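Local coordinates for tail fiber protein (Acinetobacter phage AM24, PDB 5W5P) that probably recognises, and may depolymerise, the capsular polysaccharide of Acinetobacter baumannii as the trimeric tailspike of the phage, at residues Thr118-Ala123 with Met147-Gly152; Trp174-Thr179 with Gly214-Val219; Val508-Ala513 with Ser591-Thr596; Phe561-Ser566 with Val586-Ser591. One frame throughout, in Å; residues are numbered along the deposited sequence.

Contact 1 (Thr118-Ala123 with Met147-Gly152); sequences TEDCSA and MMTPVG
Asp120 grips the 147-152 segment with both carboxylate oxygens. OD1 accepts the backbone N of Met148 at 2.7 Å, the N-H pointing at it with an angle of 154° at the hydrogen, while OD2 takes the hydroxyl OG1 of Thr149 at 2.8 Å, met on the syn side and close to the carboxylate plane. CG, anti to the backbone N (chi1 -178°), lies on the way to the 147-152 segment. OD1 also accepts the backbone N of Ser122 at 3.1 Å, an Asx turn; Ser122 N and Met148 N come in from opposite faces of the carboxylate. The turn sits where Cys121 holds the N-cap position of helix 122-132, the helix that precedes the first strands of the parallel beta-helix, so Asp120 fastens the start of that helix to the bend between strands 144-147 and 151-153. Ser122 OG lies 2.7 Å from Thr149 O and 3.0 Å from Asp120 OD1, two acceptors competing for one proton. Packing adds to this polar core. CB and CG of Met148 lie against the Asp120 carboxylate, Cys121 SG rests 3.9 Å from Met147 CG, and Val151 CG2 reaches the carbonyl Ser122 O at 3.3 Å.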
loop_
_atom_site.group_PDB
_atom_site.type_symbol
_atom_site.label_atom_id
_atom_site.label_comp_id
_atom_site.label_asym_id
_atom_site.label_seq_id
_atom_site.Cartn_x
_atom_site.Cartn_y
_atom_site.Cartn_z
ATOM N N THR A 118 1.730 21.659 -36.120
ATOM C CA THR A 118 0.926 21.819 -37.325
ATOM C C THR A 118 0.921 20.568 -38.193
ATOM O O THR A 118 -0.114 20.223 -38.769
ATOM C CB THR A 118 1.449 23.004 -38.141
ATOM O OG1 THR A 118 1.759 24.091 -37.259
ATOM C CG2 THR A 118 0.421 23.452 -39.164
ATOM N N GLU A 119 2.061 19.892 -38.301
ATOM C CA GLU A 119 2.211 18.716 -39.144
ATOM C C GLU A 119 2.621 17.510 -38.311
ATOM O O GLU A 119 3.263 17.639 -37.263
ATOM C CB GLU A 119 3.255 18.948 -40.245
ATOM C CG GLU A 119 3.176 20.310 -40.915
ATOM C CD GLU A 119 2.122 20.365 -42.006
ATOM O OE1 GLU A 119 1.441 19.338 -42.227
ATOM O OE2 GLU A 119 1.979 21.433 -42.643
ATOM N N ASP A 120 2.246 16.332 -38.802
ATOM C CA ASP A 120 2.607 15.081 -38.153
ATOM C C ASP A 120 4.122 14.912 -38.133
ATOM O O ASP A 120 4.771 14.934 -39.180
ATOM C CB ASP A 120 1.941 13.916 -38.888
ATOM C CG ASP A 120 2.231 12.571 -38.246
ATOM O OD1 ASP A 120 2.492 12.529 -37.022
ATOM O OD2 ASP A 120 2.194 11.555 -38.976
ATOM N N CYS A 121 4.685 14.741 -36.937
ATOM C CA CYS A 121 6.121 14.587 -36.752
ATOM C C CYS A 121 6.513 13.155 -36.406
ATOM O O CYS A 121 7.655 12.910 -36.001
ATOM C CB CYS A 121 6.618 15.548 -35.671
ATOM S SG CYS A 121 6.150 15.103 -33.982
ATOM N N SER A 122 5.586 12.206 -36.560
ATOM C CA SER A 122 5.842 10.827 -36.147
ATOM C C SER A 122 7.043 10.229 -36.869
ATOM O O SER A 122 7.803 9.451 -36.279
ATOM C CB SER A 122 4.598 9.972 -36.385
ATOM O OG SER A 122 3.606 10.237 -35.409
ATOM N N ALA A 123 7.226 10.570 -38.148
ATOM C CA ALA A 123 8.360 10.038 -38.900
ATOM C C ALA A 123 9.683 10.534 -38.328
ATOM O O ALA A 123 10.674 9.795 -38.305
ATOM C CB ALA A 123 8.240 10.412 -40.378
HETATM N N MSE A 147 1.622 14.102 -33.168
HETATM C CA MSE A 147 1.866 12.764 -33.693
HETATM C C MSE A 147 0.556 12.094 -34.112
HETATM O O MSE A 147 -0.390 12.009 -33.325
HETATM C CB MSE A 147 2.590 11.908 -32.656
HETATM C CG MSE A 147 3.929 12.470 -32.223
HETATM SE SE MSE A 147 4.782 11.423 -30.812
HETATM C CE MSE A 147 4.785 9.678 -31.680
HETATM N N MSE A 148 0.507 11.620 -35.355
HETATM C CA MSE A 148 -0.708 11.011 -35.891
HETATM C C MSE A 148 -0.474 9.624 -36.475
HETATM O O MSE A 148 -1.390 9.005 -37.017
HETATM C CB MSE A 148 -1.318 11.908 -36.961
HETATM C CG MSE A 148 -1.310 13.377 -36.610
HETATM SE SE MSE A 148 -1.940 14.444 -38.101
HETATM C CE MSE A 148 -3.790 13.807 -38.159
ATOM N N THR A 149 0.764 9.146 -36.374
ATOM C CA THR A 149 1.157 7.858 -36.919
ATOM C C THR A 149 1.862 7.087 -35.811
ATOM O O THR A 149 2.732 7.653 -35.127
ATOM C CB THR A 149 2.082 8.021 -38.131
ATOM O OG1 THR A 149 1.470 8.903 -39.082
ATOM C CG2 THR A 149 2.362 6.671 -38.789
ATOM N N PRO A 150 1.509 5.823 -35.580
ATOM C CA PRO A 150 2.175 5.065 -34.514
ATOM C C PRO A 150 3.678 5.000 -34.748
ATOM O O PRO A 150 4.144 4.789 -35.871
ATOM C CB PRO A 150 1.519 3.684 -34.599
ATOM C CG PRO A 150 0.183 3.945 -35.216
ATOM C CD PRO A 150 0.407 5.063 -36.193
ATOM N N VAL A 151 4.432 5.232 -33.677
ATOM C CA VAL A 151 5.882 5.100 -33.679
ATOM C C VAL A 151 6.227 3.805 -32.965
ATOM O O VAL A 151 5.727 3.542 -31.864
ATOM C CB VAL A 151 6.556 6.307 -33.005
ATOM C CG1 VAL A 151 8.006 5.991 -32.656
ATOM C CG2 VAL A 151 6.477 7.524 -33.911
ATOM N N GLY A 152 7.057 2.980 -33.596
ATOM C CA GLY A 152 7.391 1.676 -33.063
ATOM C C GLY A 152 8.733 1.698 -32.354
ATOM O O GLY A 152 9.727 2.191 -32.895
#

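Contact 2 (Trp174-Thr179 with Gly214-Val219); sequences WVYSNT and GVSQSV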
loop_
_atom_site.group_PDB
_atom_site.type_symbol
_atom_site.label_atom_id
_atom_site.label_comp_id
_atom_site.label_asym_id
_atom_site.label_seq_id
_atom_site.Cartn_x
_atom_site.Cartn_y
_atom_site.Cartn_z
ATOM N N TRP A 174 0.644 16.626 -29.013
ATOM C CA TRP A 174 -0.728 16.396 -29.445
ATOM C C TRP A 174 -0.840 14.993 -30.026
ATOM O O TRP A 174 -0.055 14.611 -30.899
ATOM C CB TRP A 174 -1.152 17.424 -30.488
ATOM C CG TRP A 174 -1.223 18.821 -29.979
ATOM C CD1 TRP A 174 -0.261 19.782 -30.092
ATOM C CD2 TRP A 174 -2.321 19.429 -29.289
ATOM N NE1 TRP A 174 -0.689 20.950 -29.510
ATOM C CE2 TRP A 174 -1.952 20.762 -29.013
ATOM C CE3 TRP A 174 -3.581 18.978 -28.883
ATOM C CZ2 TRP A 174 -2.795 21.649 -28.347
ATOM C CZ3 TRP A 174 -4.419 19.860 -28.222
ATOM C CH2 TRP A 174 -4.020 21.180 -27.958
ATOM N N VAL A 175 -1.818 14.229 -29.546
ATOM C CA VAL A 175 -1.950 12.816 -29.878
ATOM C C VAL A 175 -3.155 12.628 -30.787
ATOM O O VAL A 175 -4.249 13.124 -30.491
ATOM C CB VAL A 175 -2.081 11.956 -28.611
ATOM C CG1 VAL A 175 -2.044 10.482 -28.972
ATOM C CG2 VAL A 175 -0.979 12.310 -27.620
ATOM N N TYR A 176 -2.953 11.904 -31.889
ATOM C CA TYR A 176 -4.020 11.577 -32.842
ATOM C C TYR A 176 -3.823 10.116 -33.245
ATOM O O TYR A 176 -3.076 9.816 -34.179
ATOM C CB TYR A 176 -3.996 12.504 -34.054
ATOM C CG TYR A 176 -4.411 13.921 -33.748
ATOM C CD1 TYR A 176 -3.483 14.856 -33.307
ATOM C CD2 TYR A 176 -5.729 14.328 -33.904
ATOM C CE1 TYR A 176 -3.854 16.155 -33.026
ATOM C CE2 TYR A 176 -6.111 15.628 -33.622
ATOM C CZ TYR A 176 -5.166 16.537 -33.185
ATOM O OH TYR A 176 -5.535 17.834 -32.904
ATOM N N SER A 177 -4.500 9.212 -32.538
ATOM C CA SER A 177 -4.370 7.790 -32.829
ATOM C C SER A 177 -5.503 7.031 -32.160
ATOM O O SER A 177 -5.800 7.261 -30.984
ATOM C CB SER A 177 -3.020 7.247 -32.354
ATOM O OG SER A 177 -2.943 5.847 -32.552
ATOM N N ASN A 178 -6.121 6.124 -32.914
ATOM C CA ASN A 178 -7.146 5.233 -32.391
ATOM C C ASN A 178 -6.562 3.999 -31.719
ATOM O O ASN A 178 -7.298 3.286 -31.025
ATOM C CB ASN A 178 -8.088 4.804 -33.520
ATOM C CG ASN A 178 -9.424 4.304 -33.012
ATOM O OD1 ASN A 178 -9.808 4.568 -31.866
ATOM N ND2 ASN A 178 -10.145 3.577 -33.860
ATOM N N THR A 179 -5.266 3.736 -31.891
ATOM C CA THR A 179 -4.641 2.524 -31.375
ATOM C C THR A 179 -3.467 2.776 -30.440
ATOM O O THR A 179 -3.177 1.922 -29.600
ATOM C CB THR A 179 -4.157 1.637 -32.534
ATOM O OG1 THR A 179 -3.128 2.322 -33.259
ATOM C CG2 THR A 179 -5.307 1.304 -33.478
ATOM N N GLY A 214 -10.111 16.226 -27.706
ATOM C CA GLY A 214 -11.380 15.801 -27.158
ATOM C C GLY A 214 -12.473 15.549 -28.171
ATOM O O GLY A 214 -13.525 15.014 -27.799
ATOM N N VAL A 215 -12.270 15.919 -29.434
ATOM C CA VAL A 215 -13.226 15.661 -30.500
ATOM C C VAL A 215 -12.698 14.630 -31.487
ATOM O O VAL A 215 -13.230 14.502 -32.594
ATOM C CB VAL A 215 -13.621 16.959 -31.226
ATOM C CG1 VAL A 215 -14.410 17.872 -30.295
ATOM C CG2 VAL A 215 -12.385 17.667 -31.764
ATOM N N SER A 216 -11.656 13.896 -31.116
ATOM C CA SER A 216 -11.098 12.850 -31.957
ATOM C C SER A 216 -10.408 11.840 -31.050
ATOM O O SER A 216 -10.313 12.033 -29.835
ATOM C CB SER A 216 -10.131 13.427 -32.990
ATOM O OG SER A 216 -9.043 14.060 -32.345
ATOM N N GLN A 217 -9.909 10.765 -31.651
ATOM C CA GLN A 217 -9.313 9.675 -30.890
ATOM C C GLN A 217 -7.842 9.959 -30.620
ATOM O O GLN A 217 -7.091 10.306 -31.538
ATOM C CB GLN A 217 -9.479 8.349 -31.634
ATOM C CG GLN A 217 -10.873 7.747 -31.502
ATOM C CD GLN A 217 -11.312 7.589 -30.052
ATOM O OE1 GLN A 217 -10.658 6.909 -29.263
ATOM N NE2 GLN A 217 -12.424 8.218 -29.700
ATOM N N SER A 218 -7.437 9.808 -29.353
ATOM C CA SER A 218 -6.048 9.994 -28.938
ATOM C C SER A 218 -5.694 8.919 -27.922
ATOM O O SER A 218 -6.223 8.910 -26.807
ATOM C CB SER A 218 -5.825 11.381 -28.345
ATOM O OG SER A 218 -6.779 11.675 -27.339
ATOM N N VAL A 219 -4.787 8.024 -28.298
ATOM C CA VAL A 219 -4.291 6.965 -27.429
ATOM C C VAL A 219 -2.774 7.065 -27.406
ATOM O O VAL A 219 -2.146 7.212 -28.460
ATOM C CB VAL A 219 -4.743 5.573 -27.908
ATOM C CG1 VAL A 219 -4.071 4.476 -27.081
ATOM C CG2 VAL A 219 -6.274 5.459 -27.862
#
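Two neighbouring coils of the right-handed parallel beta-helix meet here, at the bends where the chain passes from one strand to the next: it leaves strand 172-175 at Tyr176-Thr179, and Ser216-Ser218 leads into strand 219-222. A hydrogen bond from Ser177 N to Gln217 O, 3.0 Å, joins the backbones. It is bent, with 139° at the hydrogen, and the donor stands above the plane of the Gln217 carbonyl. The same oxygen receives a CA-H...O contact from Tyr176. Past this bond, Ser177 folds back on its own chain in an ST turn: OG, anti to the backbone N (chi1 176°), accepts Thr179 N and also Gly180 N.

Valines fill the inner side. Val175 turns its CB to Ser218 CB, and its CG1 comes up to the carbonyl Val219 O at 3.3 Å. Val219 answers with both methyls, CG1 against Thr179 O and CG2 near Ser177 O. Nearer the solvent, the side chains of Asn178 and Gln217 lie with their amide planes 70° apart, and Asn178 OD1 sits 3.4 Å from the methylene carbon Gln217 CG. Arg244, on strand 241-244, ties the pair together, NH1 bonding to both Gln217 OE1 and Asn178 O. At the other end of the contact Ser216 OG, itself hydrogen-bonded to Asp213, stands 3.6 Å from the ring atom Tyr176 CE2.

Contact 3 (Val508-Ala513 with Ser591-Thr596); sequences VVLGAA and SLYGAT
Val508 sets one methyl over the ring of Tyr593, and the two side chains meet at about a right angle. The methyl is CG1, 4.1 Å from the ring centroid and 22° off the ring normal, a CH-pi contact displaced toward the rim: its nearest ring atom is Tyr593 CG at 3.8 Å, with CD1 next. The other branch, CG2, approaches CD1 alone. On the opposite face of the ring lies Leu592 CD2, so the tyrosine is held between a methyl from each segment. CG of Tyr593 is anti to its carbonyl carbon (chi1 -52°), which sets CG on the side of Val508.

Leu510 works beside this pair. Its CD2 comes obliquely to Tyr593 CD2 at 4.4 Å, and CD1 rests on the carbonyl Gly594 O at 3.6 Å. The Leu510 and Thr596 side chains run past each other in opposite directions, with Thr596 OG1 3.9 Å from CD1; that hydroxyl is bonded to His563 NE2. Ile527 of the second subunit also packs on Tyr593, placing the contact beside a subunit interface.

The presenting loop is a type I beta turn from Ser591 to Gly594, with Ser591 OG accepting Tyr593 N in an ST turn. It packs against the start of strand 509-523, where Leu510 and Gly511 both face Met502: a classic beta bulge at one end of the antiparallel sheet of the C-terminal domain.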
loop_
_atom_site.group_PDB
_atom_site.type_symbol
_atom_site.label_atom_id
_atom_site.label_comp_id
_atom_site.label_asym_id
_atom_site.label_seq_id
_atom_site.Cartn_x
_atom_site.Cartn_y
_atom_site.Cartn_z
ATOM N N VAL A 508 -2.637 -39.838 30.207
ATOM C CA VAL A 508 -3.430 -40.736 29.377
ATOM C C VAL A 508 -4.894 -40.371 29.584
ATOM O O VAL A 508 -5.389 -40.379 30.719
ATOM C CB VAL A 508 -3.160 -42.207 29.731
ATOM C CG1 VAL A 508 -4.123 -43.123 28.997
ATOM C CG2 VAL A 508 -1.717 -42.564 29.414
ATOM N N VAL A 509 -5.588 -40.034 28.501
ATOM C CA VAL A 509 -6.971 -39.576 28.595
ATOM C C VAL A 509 -7.886 -40.780 28.795
ATOM O O VAL A 509 -7.995 -41.644 27.916
ATOM C CB VAL A 509 -7.374 -38.774 27.351
ATOM C CG1 VAL A 509 -8.858 -38.436 27.394
ATOM C CG2 VAL A 509 -6.533 -37.507 27.248
ATOM N N LEU A 510 -8.546 -40.837 29.957
ATOM C CA LEU A 510 -9.503 -41.890 30.272
ATOM C C LEU A 510 -10.951 -41.429 30.201
ATOM O O LEU A 510 -11.857 -42.266 30.303
ATOM C CB LEU A 510 -9.231 -42.458 31.676
ATOM C CG LEU A 510 -7.918 -43.214 31.870
ATOM C CD1 LEU A 510 -7.896 -43.892 33.225
ATOM C CD2 LEU A 510 -7.710 -44.229 30.756
ATOM N N GLY A 511 -11.194 -40.131 30.036
ATOM C CA GLY A 511 -12.547 -39.618 29.938
ATOM C C GLY A 511 -12.542 -38.224 29.356
ATOM O O GLY A 511 -11.501 -37.564 29.275
ATOM N N ALA A 512 -13.727 -37.781 28.946
ATOM C CA ALA A 512 -13.862 -36.466 28.340
ATOM C C ALA A 512 -15.297 -35.993 28.493
ATOM O O ALA A 512 -16.235 -36.776 28.345
ATOM C CB ALA A 512 -13.455 -36.481 26.859
ATOM N N ALA A 513 -15.451 -34.705 28.783
ATOM C CA ALA A 513 -16.760 -34.100 28.960
ATOM C C ALA A 513 -16.656 -32.618 28.635
ATOM O O ALA A 513 -15.562 -32.078 28.444
ATOM C CB ALA A 513 -17.281 -34.307 30.386
ATOM N N SER A 591 -7.339 -50.425 35.287
ATOM C CA SER A 591 -6.870 -50.694 33.939
ATOM C C SER A 591 -5.350 -50.648 33.935
ATOM O O SER A 591 -4.709 -50.400 34.960
ATOM C CB SER A 591 -7.456 -49.694 32.937
ATOM O OG SER A 591 -6.689 -48.503 32.904
ATOM N N LEU A 592 -4.774 -50.888 32.755
ATOM C CA LEU A 592 -3.323 -50.855 32.602
ATOM C C LEU A 592 -2.742 -49.486 32.943
ATOM O O LEU A 592 -1.642 -49.401 33.501
ATOM C CB LEU A 592 -2.955 -51.250 31.170
ATOM C CG LEU A 592 -1.481 -51.362 30.789
ATOM C CD1 LEU A 592 -1.243 -52.653 30.027
ATOM C CD2 LEU A 592 -1.041 -50.168 29.963
ATOM N N TYR A 593 -3.465 -48.410 32.632
ATOM C CA TYR A 593 -2.940 -47.060 32.780
ATOM C C TYR A 593 -3.114 -46.486 34.179
ATOM O O TYR A 593 -2.591 -45.401 34.456
ATOM C CB TYR A 593 -3.603 -46.133 31.757
ATOM C CG TYR A 593 -3.515 -46.660 30.346
ATOM C CD1 TYR A 593 -2.327 -46.582 29.630
ATOM C CD2 TYR A 593 -4.612 -47.250 29.735
ATOM C CE1 TYR A 593 -2.236 -47.070 28.342
ATOM C CE2 TYR A 593 -4.529 -47.742 28.443
ATOM C CZ TYR A 593 -3.338 -47.645 27.753
ATOM O OH TYR A 593 -3.249 -48.126 26.468
ATOM N N GLY A 594 -3.817 -47.177 35.064
ATOM C CA GLY A 594 -4.025 -46.673 36.404
ATOM C C GLY A 594 -5.276 -45.824 36.512
ATOM O O GLY A 594 -6.198 -45.893 35.692
ATOM N N ALA A 595 -5.295 -44.998 37.550
ATOM C CA ALA A 595 -6.457 -44.187 37.878
ATOM C C ALA A 595 -6.321 -42.777 37.317
ATOM O O ALA A 595 -5.225 -42.306 37.005
ATOM C CB ALA A 595 -6.666 -44.129 39.394
ATOM N N THR A 596 -7.464 -42.108 37.189
ATOM C CA THR A 596 -7.487 -40.713 36.766
ATOM C C THR A 596 -6.895 -39.839 37.864
ATOM O O THR A 596 -7.369 -39.860 39.006
ATOM C CB THR A 596 -8.916 -40.279 36.452
ATOM O OG1 THR A 596 -9.445 -41.094 35.399
ATOM C CG2 THR A 596 -8.955 -38.819 36.034
#

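Contact 4 (Phe561-Ser566 with Val586-Ser591); sequences FKHFTS and VAASGS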
loop_
_atom_site.group_PDB
_atom_site.type_symbol
_atom_site.label_atom_id
_atom_site.label_comp_id
_atom_site.label_asym_id
_atom_site.label_seq_id
_atom_site.Cartn_x
_atom_site.Cartn_y
_atom_site.Cartn_z
ATOM N N PHE A 561 -14.230 -43.684 30.164
ATOM C CA PHE A 561 -15.038 -43.933 31.349
ATOM C C PHE A 561 -15.934 -42.740 31.658
ATOM O O PHE A 561 -15.524 -41.586 31.514
ATOM C CB PHE A 561 -14.134 -44.227 32.549
ATOM C CG PHE A 561 -14.876 -44.627 33.799
ATOM C CD1 PHE A 561 -15.455 -45.883 33.908
ATOM C CD2 PHE A 561 -14.974 -43.755 34.875
ATOM C CE1 PHE A 561 -16.122 -46.255 35.056
ATOM C CE2 PHE A 561 -15.645 -44.127 36.030
ATOM C CZ PHE A 561 -16.219 -45.376 36.119
ATOM N N LYS A 562 -17.157 -43.028 32.094
ATOM C CA LYS A 562 -18.101 -41.998 32.527
ATOM C C LYS A 562 -17.720 -41.562 33.940
ATOM O O LYS A 562 -17.980 -42.274 34.914
ATOM C CB LYS A 562 -19.529 -42.532 32.469
ATOM C CG LYS A 562 -20.583 -41.581 33.006
ATOM C CD LYS A 562 -21.957 -42.239 33.052
ATOM C CE LYS A 562 -23.001 -41.267 33.571
ATOM N NZ LYS A 562 -24.378 -41.829 33.569
ATOM N N HIS A 563 -17.100 -40.383 34.059
ATOM C CA HIS A 563 -16.577 -39.939 35.348
ATOM C C HIS A 563 -17.631 -39.244 36.201
ATOM O O HIS A 563 -17.553 -39.296 37.436
ATOM C CB HIS A 563 -15.389 -38.996 35.139
ATOM C CG HIS A 563 -14.116 -39.692 34.768
ATOM N ND1 HIS A 563 -13.940 -40.322 33.555
ATOM C CD2 HIS A 563 -12.958 -39.859 35.451
ATOM C CE1 HIS A 563 -12.727 -40.846 33.506
ATOM N NE2 HIS A 563 -12.111 -40.581 34.644
ATOM N N PHE A 564 -18.605 -38.586 35.578
ATOM C CA PHE A 564 -19.608 -37.809 36.291
ATOM C C PHE A 564 -20.959 -38.513 36.247
ATOM O O PHE A 564 -21.354 -39.054 35.210
ATOM C CB PHE A 564 -19.727 -36.400 35.697
ATOM C CG PHE A 564 -18.530 -35.522 35.961
ATOM C CD1 PHE A 564 -18.415 -34.832 37.158
ATOM C CD2 PHE A 564 -17.529 -35.380 35.010
ATOM C CE1 PHE A 564 -17.328 -34.023 37.410
ATOM C CE2 PHE A 564 -16.434 -34.563 35.252
ATOM C CZ PHE A 564 -16.335 -33.885 36.457
ATOM N N THR A 565 -21.662 -38.513 37.378
ATOM C CA THR A 565 -23.004 -39.087 37.482
ATOM C C THR A 565 -23.953 -37.969 37.907
ATOM O O THR A 565 -23.973 -37.574 39.077
ATOM C CB THR A 565 -23.034 -40.261 38.458
ATOM O OG1 THR A 565 -22.245 -41.337 37.934
ATOM C CG2 THR A 565 -24.459 -40.748 38.677
ATOM N N SER A 566 -24.726 -37.459 36.943
ATOM C CA SER A 566 -25.663 -36.349 37.103
ATOM C C SER A 566 -25.027 -35.198 37.875
ATOM O O SER A 566 -25.398 -34.937 39.025
ATOM C CB SER A 566 -26.940 -36.826 37.795
ATOM O OG SER A 566 -26.680 -37.181 39.136
ATOM N N VAL A 586 -16.536 -39.735 40.019
ATOM C CA VAL A 586 -15.862 -40.970 40.411
ATOM C C VAL A 586 -14.773 -41.235 39.379
ATOM O O VAL A 586 -15.061 -41.326 38.180
ATOM C CB VAL A 586 -16.830 -42.164 40.505
ATOM C CG1 VAL A 586 -16.057 -43.456 40.724
ATOM C CG2 VAL A 586 -17.842 -41.946 41.617
ATOM N N ALA A 587 -13.531 -41.350 39.842
ATOM C CA ALA A 587 -12.405 -41.510 38.934
ATOM C C ALA A 587 -12.385 -42.904 38.317
ATOM O O ALA A 587 -12.774 -43.896 38.943
ATOM C CB ALA A 587 -11.088 -41.256 39.665
ATOM N N ALA A 588 -11.927 -42.967 37.068
ATOM C CA ALA A 588 -11.679 -44.244 36.415
ATOM C C ALA A 588 -10.488 -44.941 37.062
ATOM O O ALA A 588 -9.585 -44.297 37.602
ATOM C CB ALA A 588 -11.418 -44.038 34.923
ATOM N N SER A 589 -10.487 -46.268 37.002
ATOM C CA SER A 589 -9.424 -47.065 37.611
ATOM C C SER A 589 -9.547 -48.500 37.113
ATOM O O SER A 589 -10.451 -48.838 36.341
ATOM C CB SER A 589 -9.489 -47.002 39.141
ATOM O OG SER A 589 -10.793 -47.299 39.613
ATOM N N GLY A 590 -8.622 -49.344 37.561
ATOM C CA GLY A 590 -8.693 -50.766 37.276
ATOM C C GLY A 590 -8.295 -51.144 35.868
ATOM O O GLY A 590 -8.855 -52.093 35.301
ATOM N N SER A 591 -7.339 -50.425 35.287
ATOM C CA SER A 591 -6.870 -50.694 33.939
ATOM C C SER A 591 -5.350 -50.648 33.935
ATOM O O SER A 591 -4.709 -50.400 34.960
ATOM C CB SER A 591 -7.456 -49.694 32.937
ATOM O OG SER A 591 -6.689 -48.503 32.904
#
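Val586 N gives its hydrogen to His563 O across the two loops, a short bond of 2.8 Å that is almost straight, 170° at the hydrogen, and nearly in line with the carbonyl. Close by, His563 CA makes a CA-H...O contact with Val586 O. A second hydrogen bond, within the 561-566 loop, steadies the imidazole: His563 ND1 donates to Phe561 O at 2.9 Å, coming from above the carbonyl plane. On its other side NE2 is bonded to Thr596 OG1, so both ring nitrogens are engaged.

The van der Waals contacts gather on Ala588. Its CB touches Phe561 CD2 at 3.6 Å and His563 NE2 at 3.5 Å, wedged where the two rings come together. CG of Phe561 is anti to the backbone N (chi1 -175°), which directs it toward Ala588. The rings themselves meet with Phe561 CD2 over one imidazole face, 3.8 Å above it, and His563 CE1 at the phenyl edge. Val586 O also lies at that edge, 3.6 Å from Phe561 CE2.

Neither segment is regular strand: two loops between antiparallel strands of the C-terminal domain are joined here by the Val586-His563 backbone bond, next to that of Thr565 with Gly584, and by a buried histidine.

In the fold
From the N terminus, contact 1 closes the first loop, tying the start of helix 122-132 to the bend after strand 144-147. Contact 2 follows in series and joins the next coils of the beta-helix; the two touch, with Met147 backbone-bonded to Trp174 and Tyr176. The remaining coils carry the chain to the C-terminal domain, on the opposite side of the chain's centre, with contact 3 centred about 82 Å from the centre of contact 2. There contact 3 brings together segments with 77 residues and several strands between them, and contact 4 is nested inside that span, their centres about 8 Å apart. They share Ser591 and touch through Leu510 with Phe561.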